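Local atomic coordinates of rubber oxygenase (Streptomyces sp., PDB entry 5O1L), a protein that cleaves the carbon-carbon double bonds of poly(cis-1,4-isoprene) in rubber by adding molecular oxygen, using a non-covalently bound b-type heme. Residues M141-P146 and A302-L307; A252-Y257 and A277-A282; F326-L331 and V335-G340. All coordinates share one frame; numbering follows the deposited sequence.

Contact 1: M141-P146 and A302-L307; sequences MSTAIP and ALTEVL
Thr143 pushes its short branched side chain against helix 298-313, where Leu303 and Thr304 receive it; two compact residues meeting this way let a turn settle close to a helix, with the CA atoms of Thr143 and Thr304 only 5.9 Å apart. Its CB already lies 3.1 Å from OG1 of Thr304. Beyond CB the two branches part. The methyl CG2 rests at 4.0 Å from CB of Leu303 and also faces the hydroxyl of Thr304. OG1, placed between the backbone N and the carbonyl carbon (chi1 72°), stands 2.8 Å from OG1 of Thr304, the two side chains crossing at about a right angle. Each hydroxyl hydrogen-bonds within its own part of the chain: Thr143 OG1 to the carbonyl of Leu140, Thr304 OG1 to that of Gly300. With an alanine here in place of Thr143, the Leu140 carbonyl would probably lose its hydroxyl partner and a small gap would open beside Leu303. The type I turn from Ser142 to Ile145 that carries Thr143 is closed by the bond from Ile145 N to Ser142 O, at 3.0 Å, and leads to Ile145, the N-cap of helix 146-154. This is buried structural packing, with the side chain of Leu303 about 9 Å from the heme: Ile339 of helix 333-339 touches both threonines, while Ile165 of helix 161-169 packs on Leu303.

Contact 2: A252-Y257 and A277-A282; sequences ADAEAY and ATWDAA
The indole of Trp279 reaches edge-on to the backbone of helix 251-267, its NE1 donating to the carbonyl O of Ala254 at 3.0 Å (N-H...O angle 161°). The acceptor lies close to the indole plane, yet the donor stands well above the plane of the carbonyl. CB of Ala254 lies 3.9 Å from NE1, off the ring plane, while CD2 of Tyr257 meets CZ2 of Trp279 at 3.9 Å, edge to edge. Toward the surface, Glu255 bends at chi2 (-59°) and brings OE2 to 3.6 Å from CD1 of Trp279, its carboxylate turned steeply against the ring.

A second shell fixes these groups. One water donates to OE2 of Glu255 at 2.7 Å and accepts from the backbone N of Trp279 at 2.9 Å. Thr278 is the N-cap, its OG1 accepting from Ala281 N, while Tyr257 OH is hydrogen-bonded to Tyr134 and Met239 of helix 224-244 packs on both aromatic rings. The contact joins the side of one helix to the start of another, and its chemistry implies an anchored indole: the buried N-H is satisfied, and the carboxylate, water-linked to Trp279 N, probably interacts favourably with the positive end of helix 279-289.

Contact 3: F326-L331 and V335-G340; sequences FSRYTL and VGDMIG
Arg328 and Asp337 supply the charged part of the sharp bend between helices 320-331 and 333-339. Both terminal nitrogens of the guanidinium converge on a single oxygen, OD1 of Asp337, with NH1 at 2.8 Å and NH2 at 3.0 Å from it. The oxygen lies near the guanidinium plane, whereas the nitrogens approach from one face of the carboxylate, NH1 on its anti side and NH2 from above. A bend at chi3 (65°) swings the arginine's end across to the second helix. OD1 is also bridged to Lys343, and Arg328 NE pairs with Glu348, so the two charges belong to a wider network that probably balances them.

Polar backbone atoms meet through water: one molecule donates to Leu331 O at 2.7 Å and accepts from Val335 N at 2.8 Å, spanning the bend between the helices.

Apolar contact is made by Leu331, whose CB lies 4.1 Å from CG1 of Val335.

At Gly336 a CB would point toward the first helix and crowd Arg328 NH1; the missing side chain lets the helices come near, with CA of Arg328 and CA of Gly336 5.1 Å apart.

The axes of segments 326-331 and 335-339 make 127° between their N-to-C directions, and Gly340 ends the second in a Schellman motif. Leu331 packs on Leu140 of helix 127-142, while helix 345-362 provides Glu348 and lies against Phe326 and Tyr329.

In the fold
From the N terminus, helix 127-142 ends in the turn at 141-146, and contact 1 closes when the chain returns 156 residues later as helix 298-313. That long, largely helical excursion contains contact 2, which closes a loop of 19 residues between segments 252-257 and 277-282 on the far side of the chain's centre; the centres of contacts 1 and 2 lie 28 Å apart. Contact 3 follows in series, a tight local bend between helices 320-331 and 333-339. It adjoins contact 1: CD1 of Ile339 comes to 3.2 Å from CB of Ala144, so the late bend leans on the early turn. All three lie within the catalytic domain of the rubber oxygenase family.

Contact 1: M141-P146 and A302-L307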
loop_
_atom_site.group_PDB
_atom_site.type_symbol
_atom_site.label_atom_id
_atom_site.label_comp_id
_atom_site.label_asym_id
_atom_site.label_seq_id
_atom_site.Cartn_x
_atom_site.Cartn_y
_atom_site.Cartn_z
ATOM N N MET A 141 6.722 1.381 8.032
ATOM C CA MET A 141 5.739 2.178 8.703
ATOM C C MET A 141 4.518 1.372 9.044
ATOM O O MET A 141 3.884 1.681 10.068
ATOM C CB MET A 141 5.316 3.379 7.822
ATOM C CG MET A 141 4.636 4.434 8.638
ATOM S SD MET A 141 3.745 5.657 7.711
ATOM C CE MET A 141 4.817 6.011 6.335
ATOM N N SER A 142 4.139 0.408 8.211
ATOM C CA SER A 142 2.945 -0.401 8.440
ATOM C C SER A 142 3.000 -1.137 9.790
ATOM O O SER A 142 1.952 -1.321 10.431
ATOM C CB SER A 142 2.741 -1.369 7.335
ATOM O OG SER A 142 3.556 -2.530 7.512
ATOM N N THR A 143 4.203 -1.399 10.261
ATOM C CA THR A 143 4.376 -2.085 11.583
ATOM C C THR A 143 4.137 -1.160 12.741
ATOM O O THR A 143 3.999 -1.629 13.901
ATOM C CB THR A 143 5.756 -2.791 11.683
ATOM O OG1 THR A 143 6.821 -1.816 11.814
ATOM C CG2 THR A 143 6.008 -3.672 10.513
ATOM N N ALA A 144 3.981 0.139 12.475
ATOM C CA ALA A 144 3.523 1.119 13.443
ATOM C C ALA A 144 2.049 1.530 13.287
ATOM O O ALA A 144 1.602 2.425 13.972
ATOM C CB ALA A 144 4.408 2.349 13.431
ATOM N N ILE A 145 1.329 0.910 12.364
ATOM C CA ILE A 145 -0.131 1.130 12.206
ATOM C C ILE A 145 -0.862 0.003 12.913
ATOM O O ILE A 145 -0.861 -1.126 12.445
ATOM C CB ILE A 145 -0.530 1.179 10.713
ATOM C CG1 ILE A 145 0.193 2.327 10.011
ATOM C CG2 ILE A 145 -2.047 1.396 10.642
ATOM C CD1 ILE A 145 -0.019 2.328 8.494
ATOM N N PRO A 146 -1.438 0.275 14.105
ATOM C CA PRO A 146 -1.845 -0.864 14.947
ATOM C C PRO A 146 -2.876 -1.758 14.309
ATOM O O PRO A 146 -2.741 -3.000 14.345
ATOM C CB PRO A 146 -2.375 -0.162 16.183
ATOM C CG PRO A 146 -1.591 1.056 16.319
ATOM C CD PRO A 146 -1.459 1.535 14.860
ATOM N N ALA A 302 6.679 -7.807 16.311
ATOM C CA ALA A 302 6.954 -9.095 15.728
ATOM C C ALA A 302 7.134 -8.950 14.260
ATOM O O ALA A 302 8.051 -9.481 13.699
ATOM C CB ALA A 302 5.823 -10.077 16.022
ATOM N N LEU A 303 6.247 -8.203 13.614
ATOM C CA LEU A 303 6.340 -8.037 12.173
ATOM C C LEU A 303 7.581 -7.266 11.698
ATOM O O LEU A 303 8.131 -7.609 10.673
ATOM C CB LEU A 303 5.073 -7.343 11.663
ATOM C CG LEU A 303 3.767 -8.100 11.870
ATOM C CD1 LEU A 303 2.508 -7.310 11.486
ATOM C CD2 LEU A 303 3.769 -9.392 11.152
ATOM N N THR A 304 7.975 -6.234 12.424
ATOM C CA THR A 304 9.191 -5.493 12.089
ATOM C C THR A 304 10.389 -6.461 12.017
ATOM O O THR A 304 11.212 -6.400 11.113
ATOM C CB THR A 304 9.475 -4.424 13.134
ATOM O OG1 THR A 304 8.315 -3.601 13.331
ATOM C CG2 THR A 304 10.624 -3.573 12.727
ATOM N N GLU A 305 10.502 -7.340 13.008
ATOM C CA GLU A 305 11.662 -8.235 13.055
ATOM C C GLU A 305 11.621 -9.202 11.906
ATOM O O GLU A 305 12.640 -9.425 11.241
ATOM C CB GLU A 305 11.717 -8.990 14.392
ATOM C CG GLU A 305 12.489 -10.302 14.347
ATOM C CD GLU A 305 12.704 -10.927 15.735
ATOM O OE1 GLU A 305 12.021 -10.492 16.725
ATOM O OE2 GLU A 305 13.580 -11.855 15.832
ATOM N N VAL A 306 10.426 -9.689 11.568
ATOM C CA VAL A 306 10.293 -10.558 10.402
ATOM C C VAL A 306 10.673 -9.802 9.123
ATOM O O VAL A 306 11.429 -10.310 8.322
ATOM C CB VAL A 306 8.890 -11.171 10.252
ATOM C CG1 VAL A 306 8.822 -11.968 8.974
ATOM C CG2 VAL A 306 8.596 -12.123 11.415
ATOM N N LEU A 307 10.136 -8.592 8.924
ATOM C CA LEU A 307 10.462 -7.868 7.709
ATOM C C LEU A 307 11.963 -7.535 7.633
ATOM O O LEU A 307 12.563 -7.657 6.568
ATOM C CB LEU A 307 9.661 -6.578 7.643
ATOM C CG LEU A 307 9.817 -5.702 6.395
ATOM C CD1 LEU A 307 9.542 -6.518 5.143
ATOM C CD2 LEU A 307 8.844 -4.526 6.488
#

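Contact 2: A252-Y257 and A277-A282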
loop_
_atom_site.group_PDB
_atom_site.type_symbol
_atom_site.label_atom_id
_atom_site.label_comp_id
_atom_site.label_asym_id
_atom_site.label_seq_id
_atom_site.Cartn_x
_atom_site.Cartn_y
_atom_site.Cartn_z
ATOM N N ALA A 252 2.478 18.029 -13.400
ATOM C CA ALA A 252 1.682 17.107 -14.160
ATOM C C ALA A 252 1.931 15.641 -13.683
ATOM O O ALA A 252 0.978 14.860 -13.548
ATOM C CB ALA A 252 1.988 17.191 -15.633
ATOM N N ASP A 253 3.188 15.322 -13.406
ATOM C CA ASP A 253 3.477 13.969 -12.917
ATOM C C ASP A 253 2.929 13.770 -11.526
ATOM O O ASP A 253 2.449 12.668 -11.208
ATOM C CB ASP A 253 4.978 13.719 -12.879
ATOM C CG ASP A 253 5.548 13.338 -14.248
ATOM O OD1 ASP A 253 4.824 12.908 -15.160
ATOM O OD2 ASP A 253 6.791 13.458 -14.365
ATOM N N ALA A 254 3.002 14.735 -10.622
ATOM C CA ALA A 254 2.407 14.645 -9.318
ATOM C C ALA A 254 0.928 14.385 -9.420
ATOM O O ALA A 254 0.372 13.589 -8.658
ATOM C CB ALA A 254 2.660 15.866 -8.481
ATOM N N GLU A 255 0.262 15.105 -10.295
ATOM C CA GLU A 255 -1.187 14.915 -10.472
ATOM C C GLU A 255 -1.510 13.547 -11.040
ATOM O O GLU A 255 -2.513 12.940 -10.662
ATOM C CB GLU A 255 -1.764 15.983 -11.345
ATOM C CG GLU A 255 -1.757 17.311 -10.651
ATOM C CD GLU A 255 -2.501 17.403 -9.392
ATOM O OE1 GLU A 255 -3.680 16.907 -9.396
ATOM O OE2 GLU A 255 -1.973 18.033 -8.437
ATOM N N ALA A 256 -0.677 13.045 -11.938
ATOM C CA ALA A 256 -0.920 11.732 -12.526
ATOM C C ALA A 256 -0.701 10.636 -11.514
ATOM O O ALA A 256 -1.474 9.669 -11.466
ATOM C CB ALA A 256 0.003 11.544 -13.703
ATOM N N TYR A 257 0.327 10.775 -10.682
ATOM C CA TYR A 257 0.551 9.832 -9.587
ATOM C C TYR A 257 -0.628 9.816 -8.621
ATOM O O TYR A 257 -1.130 8.733 -8.226
ATOM C CB TYR A 257 1.877 10.153 -8.854
ATOM C CG TYR A 257 2.236 9.251 -7.714
ATOM C CD1 TYR A 257 2.841 8.077 -7.953
ATOM C CD2 TYR A 257 1.962 9.564 -6.416
ATOM C CE1 TYR A 257 3.200 7.255 -6.895
ATOM C CE2 TYR A 257 2.319 8.758 -5.356
ATOM C CZ TYR A 257 2.916 7.586 -5.624
ATOM O OH TYR A 257 3.228 6.721 -4.546
ATOM N N ALA A 277 -9.638 14.477 -3.277
ATOM C CA ALA A 277 -9.652 14.938 -4.666
ATOM C C ALA A 277 -8.359 15.604 -5.156
ATOM O O ALA A 277 -8.081 15.598 -6.346
ATOM C CB ALA A 277 -10.796 15.957 -4.945
ATOM N N THR A 278 -7.576 16.096 -4.202
ATOM C CA THR A 278 -6.385 16.872 -4.453
ATOM C C THR A 278 -5.275 16.540 -3.491
ATOM O O THR A 278 -5.524 15.983 -2.432
ATOM C CB THR A 278 -6.703 18.400 -4.282
ATOM O OG1 THR A 278 -7.055 18.661 -2.916
ATOM C CG2 THR A 278 -7.766 18.849 -5.226
ATOM N N TRP A 279 -4.013 16.882 -3.885
ATOM C CA TRP A 279 -2.932 16.770 -2.961
ATOM C C TRP A 279 -3.092 17.586 -1.696
ATOM O O TRP A 279 -2.746 17.124 -0.654
ATOM C CB TRP A 279 -1.597 17.097 -3.563
ATOM C CG TRP A 279 -1.011 15.989 -4.354
ATOM C CD1 TRP A 279 -0.757 15.980 -5.689
ATOM C CD2 TRP A 279 -0.725 14.680 -3.862
ATOM N NE1 TRP A 279 -0.209 14.779 -6.018
ATOM C CE2 TRP A 279 -0.200 13.941 -4.934
ATOM C CE3 TRP A 279 -0.834 14.062 -2.625
ATOM C CZ2 TRP A 279 0.148 12.605 -4.799
ATOM C CZ3 TRP A 279 -0.494 12.734 -2.527
ATOM C CH2 TRP A 279 -0.009 12.038 -3.615
ATOM N N ASP A 280 -3.622 18.788 -1.838
ATOM C CA ASP A 280 -3.855 19.583 -0.629
ATOM C C ASP A 280 -4.756 18.862 0.362
ATOM O O ASP A 280 -4.432 18.786 1.565
ATOM C CB ASP A 280 -4.441 20.947 -0.985
ATOM C CG ASP A 280 -3.431 21.896 -1.586
ATOM O OD1 ASP A 280 -2.227 21.678 -1.432
ATOM O OD2 ASP A 280 -3.935 22.914 -2.196
ATOM N N ALA A 281 -5.824 18.259 -0.114
ATOM C CA ALA A 281 -6.704 17.518 0.731
ATOM C C ALA A 281 -6.017 16.308 1.345
ATOM O O ALA A 281 -6.150 15.996 2.528
ATOM C CB ALA A 281 -7.982 17.147 0.023
ATOM N N ALA A 282 -5.268 15.580 0.493
ATOM C CA ALA A 282 -4.624 14.376 1.000
ATOM C C ALA A 282 -3.568 14.683 2.062
ATOM O O ALA A 282 -3.482 13.973 3.046
ATOM C CB ALA A 282 -3.942 13.651 -0.137
HETATM O O HOH W 1 -3.800 18.179 -6.455
#

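Contact 3: F326-L331 and V335-G340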
loop_
_atom_site.group_PDB
_atom_site.type_symbol
_atom_site.label_atom_id
_atom_site.label_comp_id
_atom_site.label_asym_id
_atom_site.label_seq_id
_atom_site.Cartn_x
_atom_site.Cartn_y
_atom_site.Cartn_z
ATOM N N PHE A 326 19.056 3.775 6.525
ATOM C CA PHE A 326 18.243 4.346 5.461
ATOM C C PHE A 326 16.775 4.429 5.864
ATOM O O PHE A 326 16.089 5.424 5.550
ATOM C CB PHE A 326 18.422 3.583 4.150
ATOM C CG PHE A 326 17.813 4.316 2.975
ATOM C CD1 PHE A 326 18.443 5.440 2.511
ATOM C CD2 PHE A 326 16.661 3.895 2.430
ATOM C CE1 PHE A 326 17.945 6.149 1.459
ATOM C CE2 PHE A 326 16.082 4.680 1.381
ATOM C CZ PHE A 326 16.718 5.757 0.983
ATOM N N SER A 327 16.298 3.439 6.621
ATOM C CA SER A 327 14.896 3.486 7.034
ATOM C C SER A 327 14.650 4.593 8.091
ATOM O O SER A 327 13.621 5.269 8.109
ATOM C CB SER A 327 14.468 2.157 7.558
ATOM O OG SER A 327 14.597 1.201 6.536
ATOM N N ARG A 328 15.581 4.837 8.995
ATOM C CA ARG A 328 15.480 5.895 9.931
ATOM C C ARG A 328 15.547 7.218 9.239
ATOM O O ARG A 328 14.823 8.141 9.596
ATOM C CB ARG A 328 16.596 5.803 11.013
ATOM C CG ARG A 328 16.323 4.678 11.972
ATOM C CD ARG A 328 17.420 4.531 13.018
ATOM N NE ARG A 328 17.423 5.691 13.821
ATOM C CZ ARG A 328 16.587 5.950 14.841
ATOM N NH1 ARG A 328 15.813 5.042 15.351
ATOM N NH2 ARG A 328 16.601 7.156 15.374
ATOM N N TYR A 329 16.387 7.360 8.228
ATOM C CA TYR A 329 16.461 8.601 7.460
ATOM C C TYR A 329 15.110 8.858 6.763
ATOM O O TYR A 329 14.687 10.019 6.691
ATOM C CB TYR A 329 17.563 8.412 6.436
ATOM C CG TYR A 329 17.619 9.501 5.391
ATOM C CD1 TYR A 329 17.953 10.768 5.722
ATOM C CD2 TYR A 329 17.372 9.206 4.060
ATOM C CE1 TYR A 329 17.966 11.754 4.756
ATOM C CE2 TYR A 329 17.450 10.144 3.084
ATOM C CZ TYR A 329 17.758 11.390 3.414
ATOM O OH TYR A 329 17.797 12.360 2.407
ATOM N N THR A 330 14.536 7.810 6.241
ATOM C CA THR A 330 13.293 7.898 5.455
ATOM C C THR A 330 12.126 8.183 6.364
ATOM O O THR A 330 11.294 9.106 6.083
ATOM C CB THR A 330 13.094 6.636 4.707
ATOM O OG1 THR A 330 14.150 6.486 3.738
ATOM C CG2 THR A 330 11.799 6.682 3.978
ATOM N N LEU A 331 12.010 7.470 7.476
ATOM C CA LEU A 331 10.857 7.616 8.369
ATOM C C LEU A 331 10.993 8.734 9.392
ATOM O O LEU A 331 9.968 9.130 10.011
ATOM C CB LEU A 331 10.569 6.310 9.071
ATOM C CG LEU A 331 10.123 5.246 8.065
ATOM C CD1 LEU A 331 10.250 3.867 8.640
ATOM C CD2 LEU A 331 8.703 5.520 7.584
ATOM N N VAL A 335 9.536 8.090 14.290
ATOM C CA VAL A 335 8.944 6.839 13.910
ATOM C C VAL A 335 9.945 5.696 13.970
ATOM O O VAL A 335 9.594 4.579 14.294
ATOM C CB VAL A 335 8.247 6.973 12.533
ATOM C CG1 VAL A 335 7.797 5.645 11.990
ATOM C CG2 VAL A 335 7.039 7.930 12.670
ATOM N N GLY A 336 11.211 5.968 13.614
ATOM C CA GLY A 336 12.170 4.905 13.727
ATOM C C GLY A 336 12.299 4.362 15.141
ATOM O O GLY A 336 12.408 3.156 15.355
ATOM N N ASP A 337 12.264 5.296 16.088
ATOM C CA ASP A 337 12.358 4.926 17.545
ATOM C C ASP A 337 11.146 4.136 17.948
ATOM O O ASP A 337 11.273 3.125 18.595
ATOM C CB ASP A 337 12.512 6.156 18.438
ATOM C CG ASP A 337 13.889 6.814 18.322
ATOM O OD1 ASP A 337 14.855 6.285 17.711
ATOM O OD2 ASP A 337 14.031 7.945 18.834
ATOM N N MET A 338 9.962 4.533 17.475
ATOM C CA MET A 338 8.730 3.790 17.781
ATOM C C MET A 338 8.723 2.371 17.316
ATOM O O MET A 338 8.219 1.501 17.982
ATOM C CB MET A 338 7.592 4.523 17.132
ATOM C CG MET A 338 6.211 4.093 17.488
ATOM S SD MET A 338 5.192 5.168 16.502
ATOM C CE MET A 338 5.263 6.750 17.257
ATOM N N ILE A 339 9.274 2.137 16.132
ATOM C CA ILE A 339 9.409 0.838 15.567
ATOM C C ILE A 339 10.540 0.013 16.198
ATOM O O ILE A 339 10.594 -1.182 16.026
ATOM C CB ILE A 339 9.619 1.041 13.998
ATOM C CG1 ILE A 339 8.315 1.542 13.406
ATOM C CG2 ILE A 339 10.048 -0.213 13.301
ATOM C CD1 ILE A 339 7.143 0.810 13.992
ATOM N N GLY A 340 11.502 0.693 16.789
ATOM C CA GLY A 340 12.674 0.022 17.361
ATOM C C GLY A 340 13.849 -0.134 16.451
ATOM O O GLY A 340 14.657 -1.038 16.667
HETATM O O HOH W 2 9.600 10.234 12.423
#